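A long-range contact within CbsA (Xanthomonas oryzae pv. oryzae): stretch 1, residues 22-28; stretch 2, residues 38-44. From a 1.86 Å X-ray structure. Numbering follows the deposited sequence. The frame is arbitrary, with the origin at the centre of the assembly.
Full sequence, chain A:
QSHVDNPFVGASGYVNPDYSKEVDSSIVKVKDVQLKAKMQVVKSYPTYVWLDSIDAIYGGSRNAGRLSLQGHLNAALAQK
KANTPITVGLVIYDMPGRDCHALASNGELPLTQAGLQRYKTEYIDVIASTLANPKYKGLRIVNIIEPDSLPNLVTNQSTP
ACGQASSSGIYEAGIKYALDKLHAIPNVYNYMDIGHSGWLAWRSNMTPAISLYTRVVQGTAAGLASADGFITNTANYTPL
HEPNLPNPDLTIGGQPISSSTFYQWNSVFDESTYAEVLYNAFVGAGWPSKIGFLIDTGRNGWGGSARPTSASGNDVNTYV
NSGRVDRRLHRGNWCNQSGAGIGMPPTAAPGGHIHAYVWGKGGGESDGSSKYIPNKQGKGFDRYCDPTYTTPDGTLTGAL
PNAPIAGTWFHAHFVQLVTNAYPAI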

ATOM      1  N   GLU A  22       5.017   9.638  16.557  1.00 14.59           N
ATOM      2  CA  GLU A  22       5.156  10.536  15.411  1.00 14.71           C
ATOM      3  C   GLU A  22       4.061  11.597  15.415  1.00 14.02           C
ATOM      4  O   GLU A  22       4.337  12.794  15.275  1.00 14.21           O
ATOM      5  CB  GLU A  22       5.117   9.733  14.103  1.00 14.33           C
ATOM      6  CG  GLU A  22       6.371   8.892  13.830  1.00 14.22           C
ATOM      7  CD  GLU A  22       6.288   8.069  12.550  1.00 14.78           C
ATOM      8  OE1 GLU A  22       5.273   7.377  12.366  1.00 13.93           O
ATOM      9  OE2 GLU A  22       7.239   8.103  11.737  1.00 14.23           O
ATOM     10  N   VAL A  23       2.802  11.171  15.552  1.00 13.48           N
ATOM     11  CA  VAL A  23       1.688  12.113  15.549  1.00 13.72           C
ATOM     12  C   VAL A  23       1.822  13.100  16.700  1.00 14.67           C
ATOM     13  O   VAL A  23       1.597  14.302  16.528  1.00 15.65           O
ATOM     14  CB  VAL A  23       0.350  11.349  15.595  1.00 14.02           C
ATOM     15  CG1 VAL A  23      -0.810  12.287  15.877  1.00 14.60           C
ATOM     16  CG2 VAL A  23       0.121  10.639  14.282  1.00 13.28           C
ATOM     17  N   ASP A  24       2.211  12.615  17.884  1.00 14.79           N
ATOM     18  CA  ASP A  24       2.392  13.513  19.025  1.00 15.43           C
ATOM     19  C   ASP A  24       3.406  14.608  18.712  1.00 16.82           C
ATOM     20  O   ASP A  24       3.245  15.757  19.156  1.00 16.80           O
ATOM     21  CB  ASP A  24       2.829  12.725  20.259  1.00 16.06           C
ATOM     22  CG  ASP A  24       1.702  11.904  20.867  1.00 16.67           C
ATOM     23  OD1 ASP A  24       0.518  12.246  20.663  1.00 16.49           O
ATOM     24  OD2 ASP A  24       2.004  10.935  21.583  1.00 18.80           O
ATOM     25  N   SER A  25       4.452  14.273  17.944  1.00 14.95           N
ATOM     26  CA  SER A  25       5.462  15.265  17.575  1.00 15.81           C
ATOM     27  C   SER A  25       4.869  16.396  16.741  1.00 16.99           C
ATOM     28  O   SER A  25       5.396  17.516  16.754  1.00 16.94           O
ATOM     29  CB  SER A  25       6.617  14.580  16.822  1.00 15.64           C
ATOM     30  OG  SER A  25       6.342  14.425  15.433  1.00 16.01           O
ATOM     31  N   SER A  26       3.775  16.131  16.019  1.00 15.84           N
ATOM     32  CA  SER A  26       3.061  17.148  15.253  1.00 15.39           C
ATOM     33  C   SER A  26       2.034  17.899  16.092  1.00 16.54           C
ATOM     34  O   SER A  26       1.823  19.101  15.889  1.00 17.03           O
ATOM     35  CB  SER A  26       2.344  16.511  14.057  1.00 15.10           C
ATOM     36  OG  SER A  26       3.240  16.271  12.989  1.00 14.98           O
ATOM     37  N   ILE A  27       1.360  17.202  17.007  1.00 15.63           N
ATOM     38  CA  ILE A  27       0.373  17.853  17.863  1.00 15.87           C
ATOM     39  C   ILE A  27       1.013  19.003  18.636  1.00 17.37           C
ATOM     40  O   ILE A  27       0.453  20.103  18.724  1.00 17.14           O
ATOM     41  CB  ILE A  27      -0.270  16.815  18.803  1.00 16.10           C
ATOM     42  CG1 ILE A  27      -1.185  15.880  18.019  1.00 14.86           C
ATOM     43  CG2 ILE A  27      -1.016  17.503  19.926  1.00 16.68           C
ATOM     44  CD1 ILE A  27      -1.645  14.693  18.824  1.00 15.42           C
ATOM     45  N   VAL A  28       2.202  18.781  19.192  1.00 17.07           N
ATOM     46  CA  VAL A  28       2.795  19.834  20.009  1.00 18.32           C
ATOM     47  C   VAL A  28       3.276  21.015  19.176  1.00 18.05           C
ATOM     48  O   VAL A  28       3.488  22.092  19.734  1.00 19.11           O
ATOM     49  CB  VAL A  28       3.934  19.277  20.878  1.00 18.62           C
ATOM     50  CG1 VAL A  28       3.399  18.161  21.771  1.00 18.56           C
ATOM     51  CG2 VAL A  28       5.075  18.796  20.014  1.00 18.61           C
ATOM     52  N   LYS A  38      -8.176  16.665  15.847  1.00 15.59           N
ATOM     53  CA  LYS A  38      -8.241  15.797  14.682  1.00 15.81           C
ATOM     54  C   LYS A  38      -7.029  14.878  14.620  1.00 16.17           C
ATOM     55  O   LYS A  38      -7.149  13.720  14.208  1.00 15.53           O
ATOM     56  CB  LYS A  38      -8.366  16.641  13.412  1.00 15.37           C
ATOM     57  CG  LYS A  38      -9.723  17.323  13.271  1.00 17.35           C
ATOM     58  CD  LYS A  38      -9.748  18.317  12.103  1.00 19.70           C
ATOM     59  CE  LYS A  38     -11.003  19.186  12.169  1.00 20.81           C
ATOM     60  NZ  LYS A  38     -10.993  20.302  11.185  1.00 24.13           N
ATOM     61  N   MET A  39      -5.868  15.362  15.068  1.00 14.80           N
ATOM     62  CA  MET A  39      -4.672  14.528  15.093  1.00 15.20           C
ATOM     63  C   MET A  39      -4.754  13.467  16.186  1.00 15.34           C
ATOM     64  O   MET A  39      -4.263  12.351  16.000  1.00 15.05           O
ATOM     65  CB  MET A  39      -3.431  15.409  15.275  1.00 14.67           C
ATOM     66  CG  MET A  39      -3.123  16.275  14.072  1.00 14.91           C
ATOM     67  SD  MET A  39      -1.701  17.303  14.455  1.00 14.24           S
ATOM     68  CE  MET A  39      -1.364  18.131  12.896  1.00 15.51           C
ATOM     69  N   GLN A  40      -5.370  13.794  17.332  1.00 16.06           N
ATOM     70  CA  GLN A  40      -5.618  12.785  18.364  1.00 16.64           C
ATOM     71  C   GLN A  40      -6.465  11.642  17.818  1.00 15.76           C
ATOM     72  O   GLN A  40      -6.196  10.471  18.096  1.00 15.61           O
ATOM     73  CB  GLN A  40      -6.312  13.406  19.579  1.00 17.90           C
ATOM     74  CG  GLN A  40      -5.468  14.400  20.366  1.00 20.53           C
ATOM     75  CD  GLN A  40      -6.297  15.267  21.342  1.00 26.96           C
ATOM     76  OE1 GLN A  40      -7.327  15.853  20.976  1.00 29.57           O
ATOM     77  NE2 GLN A  40      -5.837  15.347  22.590  1.00 29.32           N
ATOM     78  N   VAL A  41      -7.493  11.971  17.038  1.00 15.68           N
ATOM     79  CA  VAL A  41      -8.344  10.949  16.439  1.00 15.94           C
ATOM     80  C   VAL A  41      -7.553  10.115  15.439  1.00 15.13           C
ATOM     81  O   VAL A  41      -7.664   8.882  15.407  1.00 15.62           O
ATOM     82  CB  VAL A  41      -9.569  11.605  15.777  1.00 16.77           C
ATOM     83  CG1 VAL A  41     -10.384  10.556  15.022  1.00 16.58           C
ATOM     84  CG2 VAL A  41     -10.424  12.321  16.817  1.00 17.60           C
ATOM     85  N   VAL A  42      -6.750  10.773  14.608  1.00 14.42           N
ATOM     86  CA  VAL A  42      -5.974  10.059  13.597  1.00 15.08           C
ATOM     87  C   VAL A  42      -5.059   9.028  14.250  1.00 15.02           C
ATOM     88  O   VAL A  42      -4.975   7.880  13.791  1.00 15.18           O
ATOM     89  CB  VAL A  42      -5.197  11.063  12.725  1.00 14.39           C
ATOM     90  CG1 VAL A  42      -4.093  10.373  11.941  1.00 14.76           C
ATOM     91  CG2 VAL A  42      -6.162  11.776  11.784  1.00 15.32           C
ATOM     92  N   LYS A  43      -4.395   9.392  15.353  1.00 14.60           N
ATOM     93  CA  LYS A  43      -3.528   8.411  15.996  1.00 14.98           C
ATOM     94  C   LYS A  43      -4.293   7.355  16.787  1.00 14.89           C
ATOM     95  O   LYS A  43      -3.654   6.476  17.374  1.00 14.85           O
ATOM     96  CB  LYS A  43      -2.494   9.095  16.904  1.00 15.59           C
ATOM     97  CG  LYS A  43      -3.053   9.803  18.102  1.00 15.47           C
ATOM     98  CD  LYS A  43      -1.954  10.158  19.085  1.00 16.45           C
ATOM     99  CE  LYS A  43      -2.503  10.961  20.260  1.00 17.86           C
ATOM    100  NZ  LYS A  43      -1.545  11.002  21.402  1.00 17.16           N
ATOM    101  N   SER A  44      -5.629   7.415  16.832  1.00 14.68           N
ATOM    102  CA  SER A  44      -6.394   6.344  17.462  1.00 16.83           C
ATOM    103  C   SER A  44      -6.643   5.170  16.520  1.00 16.76           C
ATOM    104  O   SER A  44      -7.185   4.146  16.957  1.00 16.51           O
ATOM    105  CB  SER A  44      -7.741   6.866  18.002  1.00 18.15           C
ATOM    106  OG  SER A  44      -8.683   7.196  16.981  1.00 17.64           O
TER

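Two helical segments of one chain lie almost exactly antiparallel here, their axes 179° apart in direction and 9.8 Å apart at closest approach. Such alignment lets the register repeat after one helical turn: the CA atoms of Ile 27 and Met 39 are 6.6 Å apart, and four residues on, in the opposite sense along stretch 1, those of Val 23 and Lys 43 are 6.4 Å apart. The contact is small, burying 330 Å² over both sides, and about three quarters of it comes from the four residues of these two levels.

Stretch 2 opens with Lys 38, which is out of reach of the partner helix. Met 39 is the first residue to engage, and it gives up 73 Å² to the contact, the largest share of any residue. Its CA-to-CB bond points toward stretch 1, and CB packs 3.6 Å from CG1 of Ile 27 and 4.1 Å from CG1 of Val 23, so one methylene group touches residues a full turn apart. Farther out, SD of Met 39 lies 4.1 Å from CB of Ser 26, whose hydroxyl is satisfied elsewhere in the structure. The backbone takes part as well: CG1 of Val 23 sits 3.5 Å from O of Met 39, an oxygen already engaged by N of Lys 43 at 3.0 Å in the helical hydrogen bond. A branched valine thus packs close against the partner's main chain.

Gln 40 turns its CA-to-CB bond away and contributes at the margin, with its CG 4.1 Å from CD1 of Ile 27. That isoleucine leaves its backbone sideways, yet with chi1 m and chi2 t its end comes nearer stretch 2. Val 41 does not reach across, and Val 42, although its CA-to-CB bond points toward stretch 1, brings its CG1 no nearer than 4.8 Å to CG2 of Val 23.

Lys 43 closes the walk with a double role. Its CB, directed toward stretch 1, lies 3.8 Å from CG1 of Val 23, and its CE passes 4.1 Å from CD1 of Ile 27. With chi1 p and the remaining torsions t, the chain extends to place NZ 2.5 Å from OD1 of Asp 24, a very short salt bridge that is also the one hydrogen bond across the stretches. Asp 24 points its CA-to-CB bond away, but its carboxylate comes nearer to meet the lysine. The rule to read is economical: apolar packing one turn apart, with a long lysine whose aliphatic part joins that packing before its charge is paired. Ser 44, beyond it, stays out of reach, its OG donating to O of Val 41 at 2.5 Å.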